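Local structure of insecticidal Delta-Endotoxin Cry8Ea1 (Bacillus Thuringiensis, 3EB7) at residues 63-74 / 122-132. The protein is an insecticidal crystal toxin active against larvae of Holotrichia parallela, and probably kills by forming pores in gut-cell membranes, as related three-domain Cry toxins do. Residues are numbered along the deposited sequence; the frame is centred on the assembly and turned at random.
Sequences IAEYARAKALAE and SFRVTGYEVPL
Ile-63 meets Pro-131 and Leu-132 at the apolar centre of this contact. With chi1 at -63° its CG1 lies beside the backbone N, 3.6 Å from CB of Pro-131, and CD1 beyond it comes to 3.8 Å from CD2 of Leu-132. The Tyr-128 ring lies along the backbone from Ile-63 to Ala-64, the N-cap residue of helix 65-93; OH of Tyr-128 approaches CB of Ala-64 at 3.4 Å. One turn on, CB of Ala-67 touches CG2 of Val-125 loosely. CB of Ala-71 sits at the edge of the Phe-123 ring, near its plane, 4.0 Å from CE2 of that ring. Between these two alanine contacts a water donates to both Ala-67 O and Ser-122 O, bridging helix and loop. At the polar edge, Ser-122 OG donates to the syn lone pair of Glu-74 OE2 (2.6 Å), reached by a glutamate chain extended beyond CG. A type II turn, Val-125 to Tyr-128, shapes the loop. Within the helical N-terminal domain, the contact joins the lead-in and first turns of helix 65-93 to the connection between helices 99-119 and 133-153; Met-52 of helix 47-59 touches Ile-63 and Ala-71, while Phe-123 packs on Val-135, Tyr-136 and Ala-139 of helix 133-153.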
loop_
_atom_site.group_PDB
_atom_site.type_symbol
_atom_site.label_atom_id
_atom_site.label_comp_id
_atom_site.label_asym_id
_atom_site.label_seq_id
_atom_site.Cartn_x
_atom_site.Cartn_y
_atom_site.Cartn_z
ATOM N N ILE A 63 -13.721 2.692 -22.495
ATOM C CA ILE A 63 -12.727 3.523 -23.182
ATOM C C ILE A 63 -13.126 3.495 -24.652
ATOM O O ILE A 63 -13.507 2.441 -25.146
ATOM C CB ILE A 63 -11.241 3.028 -22.980
ATOM C CG1 ILE A 63 -10.848 3.117 -21.481
ATOM C CG2 ILE A 63 -10.255 3.875 -23.807
ATOM C CD1 ILE A 63 -9.684 2.191 -21.063
ATOM N N ALA A 64 -13.093 4.650 -25.325
ATOM C CA ALA A 64 -13.384 4.719 -26.754
ATOM C C ALA A 64 -12.386 3.833 -27.503
ATOM O O ALA A 64 -11.204 3.734 -27.102
ATOM C CB ALA A 64 -13.311 6.148 -27.247
ATOM N N GLU A 65 -12.887 3.170 -28.551
ATOM C CA GLU A 65 -12.130 2.220 -29.386
ATOM C C GLU A 65 -10.819 2.795 -29.934
ATOM O O GLU A 65 -9.771 2.126 -29.935
ATOM C CB GLU A 65 -12.991 1.729 -30.563
ATOM C CG GLU A 65 -12.216 0.816 -31.558
ATOM C CD GLU A 65 -11.748 -0.522 -30.941
ATOM O OE1 GLU A 65 -10.841 -1.164 -31.513
ATOM O OE2 GLU A 65 -12.283 -0.938 -29.891
ATOM N N TYR A 66 -10.891 4.033 -30.404
ATOM C CA TYR A 66 -9.749 4.681 -30.960
ATOM C C TYR A 66 -8.666 4.783 -29.906
ATOM O O TYR A 66 -7.512 4.447 -30.191
ATOM C CB TYR A 66 -10.123 6.075 -31.448
ATOM C CG TYR A 66 -9.007 6.739 -32.215
ATOM C CD1 TYR A 66 -9.021 6.774 -33.620
ATOM C CD2 TYR A 66 -7.939 7.359 -31.541
ATOM C CE1 TYR A 66 -7.982 7.400 -34.358
ATOM C CE2 TYR A 66 -6.900 7.987 -32.263
ATOM C CZ TYR A 66 -6.932 7.993 -33.669
ATOM O OH TYR A 66 -5.908 8.609 -34.368
ATOM N N ALA A 67 -9.038 5.282 -28.713
ATOM C CA ALA A 67 -8.095 5.440 -27.586
ATOM C C ALA A 67 -7.542 4.080 -27.098
ATOM O O ALA A 67 -6.360 3.970 -26.799
ATOM C CB ALA A 67 -8.739 6.211 -26.424
ATOM N N ARG A 68 -8.392 3.055 -27.040
ATOM C CA ARG A 68 -7.923 1.728 -26.658
ATOM C C ARG A 68 -6.921 1.162 -27.679
ATOM O O ARG A 68 -5.809 0.700 -27.296
ATOM C CB ARG A 68 -9.082 0.753 -26.470
ATOM C CG ARG A 68 -8.623 -0.677 -26.136
ATOM C CD ARG A 68 -9.784 -1.700 -26.076
ATOM N NE ARG A 68 -11.039 -1.100 -25.637
ATOM C CZ ARG A 68 -11.469 -1.052 -24.370
ATOM N NH1 ARG A 68 -10.772 -1.609 -23.367
ATOM N NH2 ARG A 68 -12.637 -0.465 -24.125
ATOM N N ALA A 69 -7.321 1.182 -28.956
ATOM C CA ALA A 69 -6.507 0.622 -30.062
ATOM C C ALA A 69 -5.105 1.213 -30.103
ATOM O O ALA A 69 -4.123 0.466 -30.231
ATOM C CB ALA A 69 -7.183 0.825 -31.408
ATOM N N LYS A 70 -5.019 2.542 -29.990
ATOM C CA LYS A 70 -3.738 3.246 -30.029
ATOM C C LYS A 70 -2.819 2.934 -28.845
ATOM O O LYS A 70 -1.660 2.585 -29.045
ATOM C CB LYS A 70 -3.979 4.738 -30.133
ATOM C CG LYS A 70 -2.799 5.530 -30.576
ATOM C CD LYS A 70 -3.269 6.982 -30.852
ATOM C CE LYS A 70 -2.093 7.969 -30.776
ATOM N NZ LYS A 70 -2.461 9.367 -31.192
ATOM N N ALA A 71 -3.320 3.061 -27.622
ATOM C CA ALA A 71 -2.548 2.715 -26.418
ATOM C C ALA A 71 -2.028 1.256 -26.500
ATOM O O ALA A 71 -0.874 0.997 -26.262
ATOM C CB ALA A 71 -3.399 2.921 -25.175
ATOM N N LEU A 72 -2.878 0.323 -26.904
ATOM C CA LEU A 72 -2.484 -1.083 -27.055
ATOM C C LEU A 72 -1.368 -1.289 -28.061
ATOM O O LEU A 72 -0.452 -2.081 -27.804
ATOM C CB LEU A 72 -3.710 -1.941 -27.423
ATOM C CG LEU A 72 -4.497 -2.740 -26.379
ATOM C CD1 LEU A 72 -4.236 -2.390 -24.875
ATOM C CD2 LEU A 72 -5.994 -2.791 -26.711
ATOM N N ALA A 73 -1.427 -0.580 -29.188
ATOM C CA ALA A 73 -0.364 -0.657 -30.202
ATOM C C ALA A 73 0.954 -0.067 -29.723
ATOM O O ALA A 73 2.021 -0.661 -29.890
ATOM C CB ALA A 73 -0.807 0.004 -31.520
ATOM N N GLU A 74 0.863 1.102 -29.099
ATOM C CA GLU A 74 2.017 1.762 -28.489
ATOM C C GLU A 74 2.650 0.953 -27.372
ATOM O O GLU A 74 3.872 0.906 -27.274
ATOM C CB GLU A 74 1.603 3.132 -27.958
ATOM C CG GLU A 74 1.131 4.064 -29.071
ATOM C CD GLU A 74 0.696 5.434 -28.563
ATOM O OE1 GLU A 74 0.804 6.392 -29.330
ATOM O OE2 GLU A 74 0.236 5.573 -27.414
ATOM N N SER A 122 -1.115 9.292 -24.349
ATOM C CA SER A 122 -2.103 8.262 -24.725
ATOM C C SER A 122 -2.705 7.528 -23.539
ATOM O O SER A 122 -3.738 6.898 -23.691
ATOM C CB SER A 122 -1.479 7.200 -25.639
ATOM O OG SER A 122 -0.973 7.779 -26.822
ATOM N N PHE A 123 -2.041 7.575 -22.384
ATOM C CA PHE A 123 -2.508 6.923 -21.167
ATOM C C PHE A 123 -3.290 7.878 -20.228
ATOM O O PHE A 123 -3.603 7.546 -19.072
ATOM C CB PHE A 123 -1.311 6.269 -20.464
ATOM C CG PHE A 123 -0.388 5.516 -21.411
ATOM C CD1 PHE A 123 0.985 5.519 -21.208
ATOM C CD2 PHE A 123 -0.915 4.789 -22.513
ATOM C CE1 PHE A 123 1.852 4.832 -22.075
ATOM C CE2 PHE A 123 -0.063 4.098 -23.401
ATOM C CZ PHE A 123 1.324 4.123 -23.178
ATOM N N ARG A 124 -3.618 9.065 -20.730
ATOM C CA ARG A 124 -4.417 10.018 -19.968
ATOM C C ARG A 124 -5.241 10.851 -20.932
ATOM O O ARG A 124 -5.396 12.076 -20.750
ATOM C CB ARG A 124 -3.545 10.921 -19.086
ATOM C CG ARG A 124 -2.386 11.535 -19.827
ATOM C CD ARG A 124 -1.880 12.766 -19.124
ATOM N NE ARG A 124 -0.609 13.256 -19.658
ATOM C CZ ARG A 124 -0.479 14.135 -20.657
ATOM N NH1 ARG A 124 -1.543 14.646 -21.281
ATOM N NH2 ARG A 124 0.740 14.491 -21.029
ATOM N N VAL A 125 -5.792 10.172 -21.941
ATOM C CA VAL A 125 -6.684 10.815 -22.918
ATOM C C VAL A 125 -7.835 11.486 -22.168
ATOM O O VAL A 125 -8.437 10.879 -21.238
ATOM C CB VAL A 125 -7.213 9.823 -23.983
ATOM C CG1 VAL A 125 -8.173 10.531 -24.998
ATOM C CG2 VAL A 125 -6.054 9.156 -24.688
ATOM N N THR A 126 -8.105 12.740 -22.555
ATOM C CA THR A 126 -9.138 13.595 -21.944
ATOM C C THR A 126 -10.482 12.881 -21.978
ATOM O O THR A 126 -10.929 12.478 -23.033
ATOM C CB THR A 126 -9.256 14.969 -22.684
ATOM O OG1 THR A 126 -8.064 15.731 -22.477
ATOM C CG2 THR A 126 -10.458 15.800 -22.186
ATOM N N GLY A 127 -11.134 12.764 -20.819
ATOM C CA GLY A 127 -12.379 11.987 -20.675
ATOM C C GLY A 127 -12.179 10.538 -20.229
ATOM O O GLY A 127 -13.156 9.881 -19.909
ATOM N N TYR A 128 -10.916 10.065 -20.194
ATOM C CA TYR A 128 -10.560 8.653 -19.947
ATOM C C TYR A 128 -9.397 8.506 -18.985
ATOM O O TYR A 128 -8.817 7.441 -18.863
ATOM C CB TYR A 128 -10.235 7.916 -21.267
ATOM C CG TYR A 128 -11.381 7.997 -22.269
ATOM C CD1 TYR A 128 -11.289 8.806 -23.398
ATOM C CD2 TYR A 128 -12.559 7.295 -22.059
ATOM C CE1 TYR A 128 -12.335 8.914 -24.312
ATOM C CE2 TYR A 128 -13.627 7.399 -22.950
ATOM C CZ TYR A 128 -13.507 8.222 -24.068
ATOM O OH TYR A 128 -14.548 8.311 -24.958
ATOM N N GLU A 129 -9.053 9.576 -18.289
ATOM C CA GLU A 129 -7.921 9.562 -17.393
ATOM C C GLU A 129 -8.055 8.484 -16.321
ATOM O O GLU A 129 -7.072 7.879 -15.944
ATOM C CB GLU A 129 -7.776 10.932 -16.737
ATOM C CG GLU A 129 -7.568 12.071 -17.713
ATOM C CD GLU A 129 -8.860 12.788 -18.099
ATOM O OE1 GLU A 129 -9.993 12.245 -17.933
ATOM O OE2 GLU A 129 -8.721 13.929 -18.581
ATOM N N VAL A 130 -9.271 8.281 -15.819
ATOM C CA VAL A 130 -9.556 7.241 -14.821
ATOM C C VAL A 130 -9.507 5.796 -15.401
ATOM O O VAL A 130 -8.681 4.974 -14.969
ATOM C CB VAL A 130 -10.905 7.489 -14.102
ATOM C CG1 VAL A 130 -11.214 6.345 -13.095
ATOM C CG2 VAL A 130 -10.931 8.894 -13.418
ATOM N N PRO A 131 -10.357 5.483 -16.397
ATOM C CA PRO A 131 -10.247 4.092 -16.865
ATOM C C PRO A 131 -8.818 3.701 -17.332
ATOM O O PRO A 131 -8.476 2.518 -17.314
ATOM C CB PRO A 131 -11.260 4.015 -18.024
ATOM C CG PRO A 131 -11.481 5.451 -18.425
ATOM C CD PRO A 131 -11.359 6.244 -17.157
ATOM N N LEU A 132 -8.006 4.691 -17.709
ATOM C CA LEU A 132 -6.615 4.446 -18.138
ATOM C C LEU A 132 -5.567 4.612 -17.033
ATOM O O LEU A 132 -4.381 4.543 -17.310
ATOM C CB LEU A 132 -6.236 5.355 -19.319
ATOM C CG LEU A 132 -6.919 5.158 -20.679
ATOM C CD1 LEU A 132 -6.748 6.472 -21.496
ATOM C CD2 LEU A 132 -6.376 3.935 -21.480
HETATM O O HOH W 1 -4.903 6.432 -26.329
#